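PDB 2QR4: peptidase M3B, oligoendopeptidase F from Enterococcus faecium, which probably hydrolyses internal bonds of short peptides as a zinc-dependent metallopeptidase of the M3 family. Local coordinates for residues Q6-K11 and A75-L80; A148-F153 and G216-G221; S232-A237 and Y498-F503; V52-A57 and S79-V84; K20-H25 and V88-P93. All coordinates share one frame; numbering follows the deposited sequence.

Contacts 1, 4 and 5 tie the N-terminal helices together, whereas contacts 2 and 3 lie nearer the centre of the chain. Contacts 1 and 4 share Ser79 and Leu80 of helix 68-87, with centres about 7 Å apart; Phe8 packs on Ile53 and Ala77 on Ala57 between them. Contact 5 lies further along the same bundle, about 17 Å from contact 4 between centres. Contacts 2 and 3 meet where His218 NE2 lies 2.8 Å from Tyr498 O, a probable hydrogen bond. Helix 361-379 carries the HEXXH sequence typical of these peptidases; contact 3 involves the tyrosine-rich loop, probably near the substrate cleft. Contacts 1, 2 and, through the shared Ser79, contact 4 touch the second subunit.

Contact 1. Residues Q6-K11 and A75-L80; sequences QEFDEK and ARASSL
Phe8 of helix 4-18 and Ala77 of helix 68-87 mark the closest backbone approach, their CA atoms 8.6 Å apart, and the two segments run in broadly the same direction. That separation is bridged chiefly by one aromatic ring. Phe8 carries its CG anti to the backbone N (chi1 174°), which sends the ring across to the other helix, where its outer atoms straddle two consecutive residues. Phe8 CZ lies 3.5 Å from Arg76 CB, while Phe8 CE1 rests 3.9 Å from Ala77 CB. The ring approaches both at a slant. On the Arg76 side Phe8 CE2 also comes within 3.7 Å of Arg76 CB, so the contact uses the root of the arginine. The two helices belong to a packed N-terminal bundle whose third member, helix 33-63, packs against both: Phe8 also touches Ile53, and Ala77 packs on Ala57. The guanidinium, carried off along the extended arginine chain, lies with its plane 61° from that of the ring. Asp9 OD1 remains 5.6 Å from Arg76 NE, too far for a direct ion pair, and Arg76 also packs on Pro458 of the second subunit.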
# COMPACT_ATOMS: atom_id res chain seq x y z
N GLN A 6 11.79 -15.96 -20.23
CA GLN A 6 12.42 -17.26 -20.31
C GLN A 6 13.91 -17.13 -19.98
O GLN A 6 14.50 -18.05 -19.41
CB GLN A 6 12.20 -17.90 -21.69
CG GLN A 6 12.60 -19.36 -21.78
CD GLN A 6 13.90 -19.56 -22.54
OE1 GLN A 6 13.93 -19.45 -23.77
NE2 GLN A 6 14.97 -19.88 -21.82
N GLU A 7 14.51 -16.00 -20.33
CA GLU A 7 15.86 -15.69 -19.88
C GLU A 7 15.78 -15.44 -18.38
O GLU A 7 16.68 -15.82 -17.63
CB GLU A 7 16.42 -14.46 -20.59
CG GLU A 7 17.60 -13.81 -19.89
CD GLU A 7 18.30 -12.77 -20.75
OE1 GLU A 7 17.68 -12.28 -21.72
OE2 GLU A 7 19.48 -12.46 -20.47
N PHE A 8 14.68 -14.81 -17.97
CA PHE A 8 14.41 -14.60 -16.56
C PHE A 8 14.34 -15.95 -15.85
O PHE A 8 14.90 -16.13 -14.76
CB PHE A 8 13.11 -13.80 -16.34
CG PHE A 8 12.72 -13.68 -14.88
CD1 PHE A 8 13.10 -12.56 -14.14
CD2 PHE A 8 12.02 -14.70 -14.24
CE1 PHE A 8 12.77 -12.47 -12.79
CE2 PHE A 8 11.69 -14.61 -12.89
CZ PHE A 8 12.07 -13.50 -12.16
N ASP A 9 13.64 -16.89 -16.47
CA ASP A 9 13.49 -18.22 -15.88
C ASP A 9 14.85 -18.87 -15.61
O ASP A 9 15.04 -19.53 -14.58
CB ASP A 9 12.63 -19.13 -16.77
CG ASP A 9 11.14 -18.88 -16.60
OD1 ASP A 9 10.73 -18.38 -15.53
OD2 ASP A 9 10.37 -19.20 -17.53
N GLU A 10 15.80 -18.68 -16.52
CA GLU A 10 17.10 -19.30 -16.38
C GLU A 10 17.87 -18.62 -15.27
O GLU A 10 18.51 -19.30 -14.47
CB GLU A 10 17.90 -19.23 -17.69
CG GLU A 10 17.27 -20.00 -18.82
CD GLU A 10 17.79 -19.57 -20.17
OE1 GLU A 10 19.02 -19.58 -20.37
OE2 GLU A 10 16.95 -19.23 -21.05
N LYS A 11 17.76 -17.30 -15.21
CA LYS A 11 18.47 -16.53 -14.19
C LYS A 11 17.90 -16.77 -12.80
O LYS A 11 18.65 -16.86 -11.83
CB LYS A 11 18.46 -15.04 -14.51
CG LYS A 11 19.09 -14.71 -15.85
CD LYS A 11 19.46 -13.24 -15.96
CE LYS A 11 20.19 -12.97 -17.26
NZ LYS A 11 21.30 -12.00 -17.08
N ALA A 75 6.75 -8.72 -10.44
CA ALA A 75 6.41 -9.47 -9.25
C ALA A 75 7.38 -10.63 -9.01
O ALA A 75 7.90 -10.79 -7.91
CB ALA A 75 4.98 -9.99 -9.36
N ARG A 76 7.66 -11.43 -10.03
CA ARG A 76 8.61 -12.53 -9.84
C ARG A 76 9.98 -12.00 -9.42
O ARG A 76 10.64 -12.58 -8.57
CB ARG A 76 8.72 -13.43 -11.09
CG ARG A 76 7.44 -14.20 -11.39
CD ARG A 76 7.60 -15.24 -12.49
NE ARG A 76 6.67 -16.36 -12.28
CZ ARG A 76 5.52 -16.55 -12.94
NH1 ARG A 76 4.77 -17.61 -12.66
NH2 ARG A 76 5.11 -15.69 -13.88
N ALA A 77 10.38 -10.86 -9.98
CA ALA A 77 11.69 -10.29 -9.65
C ALA A 77 11.73 -9.69 -8.26
O ALA A 77 12.77 -9.73 -7.60
CB ALA A 77 12.14 -9.26 -10.70
N SER A 78 10.60 -9.16 -7.80
CA SER A 78 10.53 -8.67 -6.42
C SER A 78 10.65 -9.80 -5.41
O SER A 78 11.39 -9.67 -4.44
CB SER A 78 9.27 -7.84 -6.15
OG SER A 78 9.27 -6.70 -6.99
N SER A 79 9.94 -10.90 -5.64
CA SER A 79 10.04 -12.05 -4.73
C SER A 79 11.47 -12.56 -4.65
O SER A 79 11.96 -12.82 -3.57
CB SER A 79 9.13 -13.20 -5.17
OG SER A 79 7.80 -12.78 -5.23
N LEU A 80 12.13 -12.68 -5.81
CA LEU A 80 13.52 -13.15 -5.88
C LEU A 80 14.41 -12.22 -5.08
O LEU A 80 15.25 -12.68 -4.31
CB LEU A 80 14.01 -13.13 -7.33
CG LEU A 80 14.99 -14.17 -7.91
CD1 LEU A 80 15.96 -13.47 -8.81
CD2 LEU A 80 15.73 -14.98 -6.86

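Contact 2. Residues A148-F153 and G216-G221; sequences ASSDTF and GTHIKG
Ser149 and His218, with Ser150 and Thr217 beside them, form this contact between helices 143-160 and 208-228. Ser149 buries the largest area, and the CA atoms of Ser149 and His218 are the nearest across the pair, at 6.3 Å. The short helical segments run nearly antiparallel, at 156°, with axes 9.0 Å apart, and helix 148-153 is kinked at Ser149 and Ser150, whose N atoms lack bonds to the preceding turn. Small side chains line this meeting: Ser149 CB approaches Thr217 CB to 4.0 Å, and Ser149 OG comes 3.8 Å from His218 CB. The Ser149 hydroxyl sits in the crowded position between its own N and carbonyl carbon (chi1 78°), from where it reaches across the groove and binds Thr214 O, one turn before His218. A water molecule completes the link. It donates to Ser149 OG over 2.7 Å and lies in the plane of the imidazole, at its edge, 2.9 Å from His218 ND1. Ser150 OG is 3.2 Å from the same His218 ND1, but its angle is too poor for a bond. The other ring nitrogen, His218 NE2, is taken up by Tyr498 O, and the ring of His222 meets His218 edge to face. The same surface reaches the dimer interface, where Thr217 packs on Ala148 of the second subunit. The chemistry implies a polar, water-mediated joint: the hydroxyl is gripped by both a carbonyl and a water, while bonds at both nitrogens should limit rotation of the imidazole.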
# COMPACT_ATOMS: atom_id res chain seq x y z
N ALA A 148 5.20 -1.68 -1.25
CA ALA A 148 3.99 -1.97 -2.03
C ALA A 148 3.22 -0.72 -2.46
O ALA A 148 2.74 -0.63 -3.60
CB ALA A 148 3.08 -2.93 -1.29
N SER A 149 3.12 0.27 -1.57
CA SER A 149 2.29 1.44 -1.87
C SER A 149 2.86 2.33 -3.00
O SER A 149 2.10 3.05 -3.62
CB SER A 149 2.02 2.25 -0.60
OG SER A 149 3.15 3.05 -0.25
N SER A 150 4.17 2.28 -3.25
CA SER A 150 4.76 2.88 -4.46
C SER A 150 4.24 2.20 -5.71
O SER A 150 3.98 2.86 -6.72
CB SER A 150 6.29 2.76 -4.47
OG SER A 150 6.84 3.36 -3.32
N ASP A 151 4.12 0.88 -5.66
CA ASP A 151 3.58 0.10 -6.78
C ASP A 151 2.10 0.41 -7.01
O ASP A 151 1.66 0.55 -8.14
CB ASP A 151 3.82 -1.39 -6.53
CG ASP A 151 5.33 -1.74 -6.42
OD1 ASP A 151 6.15 -1.04 -7.05
OD2 ASP A 151 5.70 -2.70 -5.72
N THR A 152 1.35 0.55 -5.92
CA THR A 152 -0.07 0.86 -6.03
C THR A 152 -0.23 2.23 -6.66
O THR A 152 -1.08 2.43 -7.53
CB THR A 152 -0.73 0.83 -4.64
OG1 THR A 152 -0.45 -0.44 -4.04
CG2 THR A 152 -2.23 1.03 -4.74
N PHE A 153 0.62 3.17 -6.24
CA PHE A 153 0.60 4.50 -6.82
C PHE A 153 0.87 4.45 -8.32
O PHE A 153 0.12 5.01 -9.11
CB PHE A 153 1.65 5.39 -6.17
CG PHE A 153 1.93 6.62 -6.97
CD1 PHE A 153 1.09 7.72 -6.87
CD2 PHE A 153 3.01 6.67 -7.83
CE1 PHE A 153 1.31 8.86 -7.62
CE2 PHE A 153 3.25 7.82 -8.59
CZ PHE A 153 2.39 8.91 -8.48
N GLY A 216 1.29 8.55 2.26
CA GLY A 216 1.35 8.37 3.72
C GLY A 216 1.98 7.06 4.18
O GLY A 216 2.84 7.05 5.07
N THR A 217 1.58 5.94 3.58
CA THR A 217 2.18 4.65 3.92
C THR A 217 3.68 4.64 3.61
O THR A 217 4.50 4.16 4.40
CB THR A 217 1.49 3.53 3.16
OG1 THR A 217 0.08 3.53 3.46
CG2 THR A 217 2.09 2.19 3.55
N HIS A 218 4.04 5.19 2.46
CA HIS A 218 5.42 5.23 2.00
C HIS A 218 6.25 6.00 3.00
O HIS A 218 7.34 5.57 3.39
CB HIS A 218 5.53 5.93 0.63
CG HIS A 218 6.89 5.89 0.03
ND1 HIS A 218 7.46 4.71 -0.43
CD2 HIS A 218 7.80 6.86 -0.19
CE1 HIS A 218 8.66 4.97 -0.91
NE2 HIS A 218 8.90 6.26 -0.77
N ILE A 219 5.72 7.16 3.41
CA ILE A 219 6.38 8.02 4.39
C ILE A 219 6.51 7.35 5.77
O ILE A 219 7.59 7.37 6.37
CB ILE A 219 5.65 9.37 4.46
CG1 ILE A 219 6.06 10.21 3.24
CG2 ILE A 219 5.95 10.09 5.74
CD1 ILE A 219 5.10 11.28 2.95
N LYS A 220 5.43 6.72 6.23
CA LYS A 220 5.48 5.90 7.44
C LYS A 220 6.60 4.86 7.44
O LYS A 220 7.26 4.66 8.45
CB LYS A 220 4.12 5.21 7.67
CG LYS A 220 3.26 5.97 8.63
CD LYS A 220 1.84 5.41 8.73
CE LYS A 220 0.92 6.46 9.33
NZ LYS A 220 1.69 7.26 10.37
N GLY A 221 6.81 4.19 6.31
CA GLY A 221 7.88 3.18 6.20
C GLY A 221 9.27 3.75 6.37
O GLY A 221 10.12 3.14 7.03
O HOH W 1 5.77 2.37 -0.28

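Contact 3. Residues S232-A237 and Y498-F503; sequences SSAREA and YNYYVF
Arg235 lies across one face of the Tyr500 ring, the two side chains crossing at about a right angle. Its CA sits 3.8 Å from the ring centroid and 25° off the ring normal, which meets the geometry of a CH-pi contact. Further along, Arg235 CB is 3.5 Å from Tyr500 CZ and Arg235 CG 3.7 Å from Tyr500 CE1, so the aliphatic root is laid over the ring while the guanidinium, turned 54° from its plane, goes elsewhere. A bend at chi3 (66°) directs that group to Glu246 and Asp250, which hold it with salt bridges. Ala234 touches the ring more loosely, at a slant. The arrangement joins the start of helix 234-240, N-capped by Ser233, whose OG accepts from Glu236 N, to the tyrosine-rich loop before helix 503-520, which in M3 peptidases probably borders the substrate cleft. Two waters bridge the same join. One accepts from Arg235 N and lies 2.9 Å from Tyr500 OH; the other donates to Ala234 O and to Asn499 OD1, each over 2.8 Å. Tyr500 N also bonds to Glu446, and the Tyr500 ring meets that of His450, both on helix 418-454.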
# COMPACT_ATOMS: atom_id res chain seq x y z
N SER A 232 18.38 9.68 13.65
CA SER A 232 17.64 10.72 14.33
C SER A 232 16.43 11.18 13.50
O SER A 232 15.54 11.87 14.01
CB SER A 232 18.56 11.88 14.70
OG SER A 232 18.96 12.58 13.53
N SER A 233 16.39 10.79 12.22
CA SER A 233 15.24 11.13 11.34
C SER A 233 15.31 10.38 10.01
O SER A 233 16.35 9.82 9.64
CB SER A 233 15.23 12.63 11.04
OG SER A 233 16.36 12.98 10.23
N ALA A 234 14.20 10.41 9.28
CA ALA A 234 14.15 9.76 7.98
C ALA A 234 15.17 10.38 7.03
O ALA A 234 15.82 9.68 6.25
CB ALA A 234 12.76 9.86 7.40
N ARG A 235 15.30 11.70 7.11
CA ARG A 235 16.23 12.41 6.24
C ARG A 235 17.67 12.01 6.52
O ARG A 235 18.41 11.66 5.60
CB ARG A 235 16.07 13.93 6.38
CG ARG A 235 16.92 14.72 5.38
CD ARG A 235 16.65 16.20 5.43
NE ARG A 235 17.06 16.80 6.70
CZ ARG A 235 17.00 18.10 6.95
NH1 ARG A 235 16.55 18.92 6.01
NH2 ARG A 235 17.39 18.59 8.13
N GLU A 236 18.08 12.07 7.78
CA GLU A 236 19.43 11.65 8.14
C GLU A 236 19.65 10.26 7.59
O GLU A 236 20.70 9.97 7.03
CB GLU A 236 19.66 11.66 9.65
CG GLU A 236 21.11 11.37 10.05
CD GLU A 236 21.30 11.22 11.55
OE1 GLU A 236 22.10 11.98 12.13
OE2 GLU A 236 20.64 10.34 12.16
N ALA A 237 18.65 9.41 7.71
CA ALA A 237 18.78 8.04 7.21
C ALA A 237 19.04 7.98 5.70
O ALA A 237 19.94 7.29 5.25
CB ALA A 237 17.57 7.21 7.58
N TYR A 498 10.22 8.27 -3.86
CA TYR A 498 11.62 7.90 -3.76
C TYR A 498 11.97 8.09 -2.29
O TYR A 498 11.16 7.78 -1.42
CB TYR A 498 12.47 8.77 -4.67
CG TYR A 498 12.28 8.46 -6.14
CD1 TYR A 498 11.11 7.85 -6.60
CD2 TYR A 498 13.25 8.78 -7.08
CE1 TYR A 498 10.92 7.56 -7.94
CE2 TYR A 498 13.07 8.49 -8.43
CZ TYR A 498 11.90 7.88 -8.85
OH TYR A 498 11.71 7.60 -10.17
N ASN A 499 13.14 8.63 -2.00
CA ASN A 499 13.57 8.76 -0.62
C ASN A 499 14.52 9.96 -0.46
O ASN A 499 15.74 9.80 -0.40
CB ASN A 499 14.24 7.46 -0.16
CG ASN A 499 14.42 7.37 1.35
OD1 ASN A 499 13.87 8.18 2.10
ND2 ASN A 499 15.19 6.39 1.80
N TYR A 500 13.97 11.15 -0.42
CA TYR A 500 14.80 12.34 -0.36
C TYR A 500 15.73 12.42 -1.56
O TYR A 500 16.95 12.53 -1.42
CB TYR A 500 15.58 12.34 0.94
CG TYR A 500 14.75 12.78 2.12
CD1 TYR A 500 14.50 14.13 2.35
CD2 TYR A 500 14.23 11.86 3.00
CE1 TYR A 500 13.75 14.54 3.43
CE2 TYR A 500 13.48 12.26 4.09
CZ TYR A 500 13.25 13.60 4.30
OH TYR A 500 12.51 14.02 5.39
N TYR A 501 15.14 12.39 -2.73
CA TYR A 501 15.87 12.39 -3.98
C TYR A 501 15.89 13.76 -4.65
O TYR A 501 16.96 14.21 -5.09
CB TYR A 501 15.23 11.37 -4.90
CG TYR A 501 15.88 11.16 -6.23
CD1 TYR A 501 16.90 10.24 -6.38
CD2 TYR A 501 15.42 11.82 -7.36
CE1 TYR A 501 17.48 10.00 -7.60
CE2 TYR A 501 15.98 11.60 -8.59
CZ TYR A 501 17.02 10.68 -8.71
OH TYR A 501 17.60 10.44 -9.94
N VAL A 502 14.75 14.44 -4.70
CA VAL A 502 14.63 15.67 -5.51
C VAL A 502 15.56 16.84 -5.17
O VAL A 502 15.90 17.60 -6.07
CB VAL A 502 13.19 16.24 -5.54
CG1 VAL A 502 12.30 15.39 -6.38
CG2 VAL A 502 12.65 16.40 -4.13
N PHE A 503 15.96 17.00 -3.91
CA PHE A 503 16.78 18.16 -3.56
C PHE A 503 18.08 18.15 -4.33
O PHE A 503 18.70 19.20 -4.52
CB PHE A 503 17.08 18.23 -2.06
CG PHE A 503 18.21 17.34 -1.61
CD1 PHE A 503 19.45 17.88 -1.27
CD2 PHE A 503 18.03 15.96 -1.47
CE1 PHE A 503 20.50 17.06 -0.82
CE2 PHE A 503 19.06 15.13 -1.03
CZ PHE A 503 20.31 15.67 -0.71
O HOH W 2 14.43 7.74 4.82
O HOH W 3 13.02 13.32 8.20

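Contact 4. Residues V52-A57 and S79-V84; sequences VIYVYA and SLFSKV
Tyr54 and Phe81 pin together the two arms of a helical hairpin, helices 33-63 and 68-87, whose segments run in opposite senses. Their CA atoms, 6.7 Å apart, make the closest backbone approach. A chi1 of 176° in Tyr54 and -164° in Phe81 swings both rings out beside their own carbonyl carbons, and they leave their helices on the same side of the hairpin and meet there as an offset stack. The centroids are 5.0 Å apart and the planes 24° from parallel, so the overlap is partial and one rim lies over the other. Phe81 CD2 stands over a face of Tyr54, displaced toward its rim, and Tyr54 CD1 comes 4.1 Å from Phe81 CB, bringing in the root of the phenylalanine. On the other side of the seam the contact turns aliphatic: Ile53 CD1 reaches Leu80 CD1 at 4.4 Å, a looser meeting. These two side chains face the third helix of the N-terminal bundle, helix 4-18, where Ile53 packs on Lys11 and Leu15, and Leu80 on Tyr12. Phe81 also packs on Thr50, one turn before Tyr54.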
# COMPACT_ATOMS: atom_id res chain seq x y z
N VAL A 52 20.34 -6.30 -10.51
CA VAL A 52 20.28 -6.05 -11.95
C VAL A 52 18.96 -6.50 -12.56
O VAL A 52 18.30 -5.75 -13.24
CB VAL A 52 21.47 -6.75 -12.68
CG1 VAL A 52 21.18 -6.95 -14.15
CG2 VAL A 52 22.77 -5.96 -12.48
N ILE A 53 18.59 -7.75 -12.29
CA ILE A 53 17.29 -8.28 -12.69
C ILE A 53 16.13 -7.48 -12.10
O ILE A 53 15.17 -7.16 -12.78
CB ILE A 53 17.16 -9.74 -12.22
CG1 ILE A 53 18.25 -10.60 -12.86
CG2 ILE A 53 15.78 -10.30 -12.52
CD1 ILE A 53 18.30 -11.99 -12.26
N TYR A 54 16.22 -7.14 -10.82
CA TYR A 54 15.17 -6.33 -10.22
C TYR A 54 15.00 -4.97 -10.93
O TYR A 54 13.92 -4.66 -11.45
CB TYR A 54 15.43 -6.12 -8.73
CG TYR A 54 14.42 -5.20 -8.10
CD1 TYR A 54 13.22 -5.70 -7.60
CD2 TYR A 54 14.66 -3.83 -8.02
CE1 TYR A 54 12.30 -4.86 -7.01
CE2 TYR A 54 13.74 -2.98 -7.44
CZ TYR A 54 12.56 -3.50 -6.95
OH TYR A 54 11.64 -2.66 -6.38
N VAL A 55 16.06 -4.17 -10.94
CA VAL A 55 16.06 -2.87 -11.59
C VAL A 55 15.49 -2.95 -13.02
O VAL A 55 14.68 -2.13 -13.43
CB VAL A 55 17.48 -2.26 -11.61
CG1 VAL A 55 17.63 -1.23 -12.72
CG2 VAL A 55 17.80 -1.67 -10.24
N TYR A 56 15.90 -3.98 -13.75
CA TYR A 56 15.42 -4.16 -15.12
C TYR A 56 13.91 -4.39 -15.20
O TYR A 56 13.23 -3.79 -16.03
CB TYR A 56 16.13 -5.32 -15.80
CG TYR A 56 15.58 -5.61 -17.18
CD1 TYR A 56 15.68 -4.66 -18.19
CD2 TYR A 56 14.96 -6.83 -17.46
CE1 TYR A 56 15.18 -4.92 -19.47
CE2 TYR A 56 14.47 -7.10 -18.74
CZ TYR A 56 14.58 -6.14 -19.74
OH TYR A 56 14.09 -6.38 -21.00
N ALA A 57 13.41 -5.28 -14.35
CA ALA A 57 12.00 -5.61 -14.38
C ALA A 57 11.16 -4.42 -13.92
O ALA A 57 10.07 -4.19 -14.43
CB ALA A 57 11.73 -6.81 -13.51
N SER A 79 9.94 -10.90 -5.64
CA SER A 79 10.04 -12.05 -4.73
C SER A 79 11.47 -12.56 -4.65
O SER A 79 11.96 -12.82 -3.57
CB SER A 79 9.13 -13.20 -5.17
OG SER A 79 7.80 -12.78 -5.23
N LEU A 80 12.13 -12.68 -5.81
CA LEU A 80 13.52 -13.15 -5.88
C LEU A 80 14.41 -12.22 -5.08
O LEU A 80 15.25 -12.68 -4.31
CB LEU A 80 14.01 -13.13 -7.33
CG LEU A 80 14.99 -14.17 -7.91
CD1 LEU A 80 15.96 -13.47 -8.81
CD2 LEU A 80 15.73 -14.98 -6.86
N PHE A 81 14.22 -10.92 -5.26
CA PHE A 81 15.04 -9.92 -4.58
C PHE A 81 14.93 -10.03 -3.06
O PHE A 81 15.94 -10.09 -2.36
CB PHE A 81 14.67 -8.51 -5.03
CG PHE A 81 15.70 -7.48 -4.68
CD1 PHE A 81 17.04 -7.68 -4.99
CD2 PHE A 81 15.34 -6.30 -4.06
CE1 PHE A 81 18.00 -6.73 -4.68
CE2 PHE A 81 16.29 -5.34 -3.75
CZ PHE A 81 17.62 -5.55 -4.06
N SER A 82 13.70 -10.05 -2.55
CA SER A 82 13.49 -10.23 -1.11
C SER A 82 14.02 -11.57 -0.63
O SER A 82 14.60 -11.65 0.45
CB SER A 82 12.01 -10.05 -0.71
OG SER A 82 11.15 -10.77 -1.56
N LYS A 83 13.87 -12.61 -1.43
CA LYS A 83 14.37 -13.91 -1.04
C LYS A 83 15.90 -13.87 -0.89
O LYS A 83 16.45 -14.37 0.09
CB LYS A 83 13.96 -14.99 -2.04
CG LYS A 83 14.45 -16.37 -1.62
CD LYS A 83 13.87 -17.49 -2.47
CE LYS A 83 14.68 -17.71 -3.74
NZ LYS A 83 14.13 -18.83 -4.54
N VAL A 84 16.57 -13.26 -1.87
CA VAL A 84 18.02 -13.10 -1.86
C VAL A 84 18.48 -12.17 -0.73
O VAL A 84 19.41 -12.50 0.00
CB VAL A 84 18.53 -12.56 -3.23
CG1 VAL A 84 19.96 -12.07 -3.11
CG2 VAL A 84 18.43 -13.64 -4.29

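Contact 5. Residues K20-H25 and V88-P93; sequences KQSEKH and VSWFEP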
# COMPACT_ATOMS: atom_id res chain seq x y z
N LYS A 20 21.85 -21.40 -2.26
CA LYS A 20 21.96 -22.47 -1.28
C LYS A 20 23.34 -22.48 -0.64
O LYS A 20 23.50 -22.93 0.49
CB LYS A 20 21.64 -23.83 -1.93
CG LYS A 20 20.17 -23.97 -2.32
CD LYS A 20 19.93 -25.10 -3.31
CE LYS A 20 18.45 -25.16 -3.72
NZ LYS A 20 18.22 -26.05 -4.90
N GLN A 21 24.32 -21.95 -1.36
CA GLN A 21 25.69 -21.88 -0.85
C GLN A 21 25.86 -20.81 0.23
O GLN A 21 26.92 -20.69 0.84
CB GLN A 21 26.67 -21.66 -2.01
CG GLN A 21 26.76 -22.85 -2.96
CD GLN A 21 26.84 -22.44 -4.42
OE1 GLN A 21 27.69 -21.63 -4.81
NE2 GLN A 21 25.95 -22.99 -5.25
N SER A 22 24.80 -20.03 0.46
CA SER A 22 24.81 -19.04 1.53
C SER A 22 25.05 -19.67 2.89
O SER A 22 25.81 -19.16 3.70
CB SER A 22 23.47 -18.30 1.58
OG SER A 22 23.56 -17.18 2.43
N GLU A 23 24.39 -20.80 3.12
CA GLU A 23 24.53 -21.53 4.36
C GLU A 23 25.98 -21.79 4.70
O GLU A 23 26.38 -21.67 5.86
CB GLU A 23 23.77 -22.86 4.27
CG GLU A 23 23.27 -23.35 5.61
CD GLU A 23 22.63 -22.24 6.42
OE1 GLU A 23 22.19 -21.24 5.81
OE2 GLU A 23 22.57 -22.36 7.66
N LYS A 24 26.77 -22.14 3.69
CA LYS A 24 28.19 -22.45 3.85
C LYS A 24 29.06 -21.29 4.31
O LYS A 24 30.09 -21.49 4.93
CB LYS A 24 28.77 -23.01 2.55
CG LYS A 24 28.43 -24.46 2.28
CD LYS A 24 29.51 -25.14 1.45
CE LYS A 24 29.23 -26.63 1.31
NZ LYS A 24 30.45 -27.39 0.90
N HIS A 25 28.67 -20.06 3.97
CA HIS A 25 29.49 -18.91 4.33
C HIS A 25 29.10 -18.36 5.69
O HIS A 25 29.95 -17.88 6.44
CB HIS A 25 29.42 -17.84 3.24
CG HIS A 25 30.00 -18.30 1.94
ND1 HIS A 25 31.35 -18.53 1.76
CD2 HIS A 25 29.42 -18.61 0.75
CE1 HIS A 25 31.58 -18.94 0.53
NE2 HIS A 25 30.42 -19.00 -0.10
N VAL A 88 20.77 -13.32 2.70
CA VAL A 88 22.11 -12.75 2.74
C VAL A 88 22.17 -11.68 3.86
O VAL A 88 23.18 -10.98 4.04
CB VAL A 88 22.44 -12.19 1.32
CG1 VAL A 88 22.63 -10.67 1.28
CG2 VAL A 88 23.55 -12.97 0.68
N SER A 89 21.09 -11.60 4.63
CA SER A 89 20.96 -10.59 5.68
C SER A 89 21.82 -10.84 6.92
O SER A 89 21.97 -9.95 7.75
CB SER A 89 19.49 -10.45 6.09
OG SER A 89 18.97 -11.66 6.63
N TRP A 90 22.38 -12.05 7.06
CA TRP A 90 23.25 -12.35 8.20
C TRP A 90 24.62 -11.67 8.04
O TRP A 90 25.38 -11.52 9.00
CB TRP A 90 23.44 -13.85 8.33
CG TRP A 90 23.94 -14.45 7.06
CD1 TRP A 90 23.20 -15.02 6.07
CD2 TRP A 90 25.30 -14.51 6.63
NE1 TRP A 90 24.00 -15.44 5.05
CE2 TRP A 90 25.30 -15.14 5.36
CE3 TRP A 90 26.52 -14.10 7.19
CZ2 TRP A 90 26.48 -15.35 4.63
CZ3 TRP A 90 27.69 -14.32 6.47
CH2 TRP A 90 27.66 -14.94 5.20
N PHE A 91 24.90 -11.26 6.81
CA PHE A 91 26.24 -10.86 6.39
C PHE A 91 26.84 -9.66 7.14
O PHE A 91 27.93 -9.77 7.73
CB PHE A 91 26.24 -10.65 4.87
CG PHE A 91 27.54 -10.19 4.31
CD1 PHE A 91 28.69 -10.94 4.48
CD2 PHE A 91 27.62 -9.00 3.62
CE1 PHE A 91 29.90 -10.51 3.96
CE2 PHE A 91 28.82 -8.57 3.09
CZ PHE A 91 29.96 -9.33 3.27
N GLU A 92 26.16 -8.51 7.13
CA GLU A 92 26.68 -7.31 7.81
C GLU A 92 26.72 -7.42 9.35
O GLU A 92 27.69 -7.00 9.99
CB GLU A 92 25.89 -6.08 7.39
CG GLU A 92 25.91 -5.83 5.88
CD GLU A 92 25.39 -4.44 5.49
OE1 GLU A 92 24.91 -3.69 6.37
OE2 GLU A 92 25.46 -4.10 4.29
N PRO A 93 25.66 -7.96 9.96
CA PRO A 93 25.72 -8.29 11.38
C PRO A 93 26.93 -9.16 11.71
O PRO A 93 27.59 -8.92 12.72
CB PRO A 93 24.42 -9.07 11.61
CG PRO A 93 23.47 -8.44 10.60
CD PRO A 93 24.32 -8.20 9.39
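Trp90 reaches Ser22 and His25 from a type I beta turn, Val88 to Phe91, that connects helix 68-87 to helix 91-95 and sets this end of the N-terminal helical region against the short, weakly bonded helix 22-25. The tight part is the edge of the indole. Ser22 OG lies there, near the ring plane, 3.2 Å from Trp90 NE1; the hydroxyl is hydrogen-bonded to Ala87 O, just before the turn. A chi1 of -169° places Ser22 OG beside its own carbonyl carbon, pointing toward both of these neighbours. At the far end of the indole, Trp90 CH2 approaches His25 C at 3.7 Å and His25 CB at 3.9 Å, so the six-membered ring meets the backbone and the root of the histidine at a slant. The His25 imidazole turns off to meet the ring of Phe42 on helix 33-63, their planes at about 30°. The chain shows the opposite character on the outer side of helix 22-25: Glu23 and Lys24 start away from Trp90 and are exposed, and Lys24 touches a crystal neighbour. The nearest backbone approach, Ser22 CA to Val88 CA, is 7.0 Å. Within the turn itself, Phe91 N closes the loop on Val88 O at 3.3 Å.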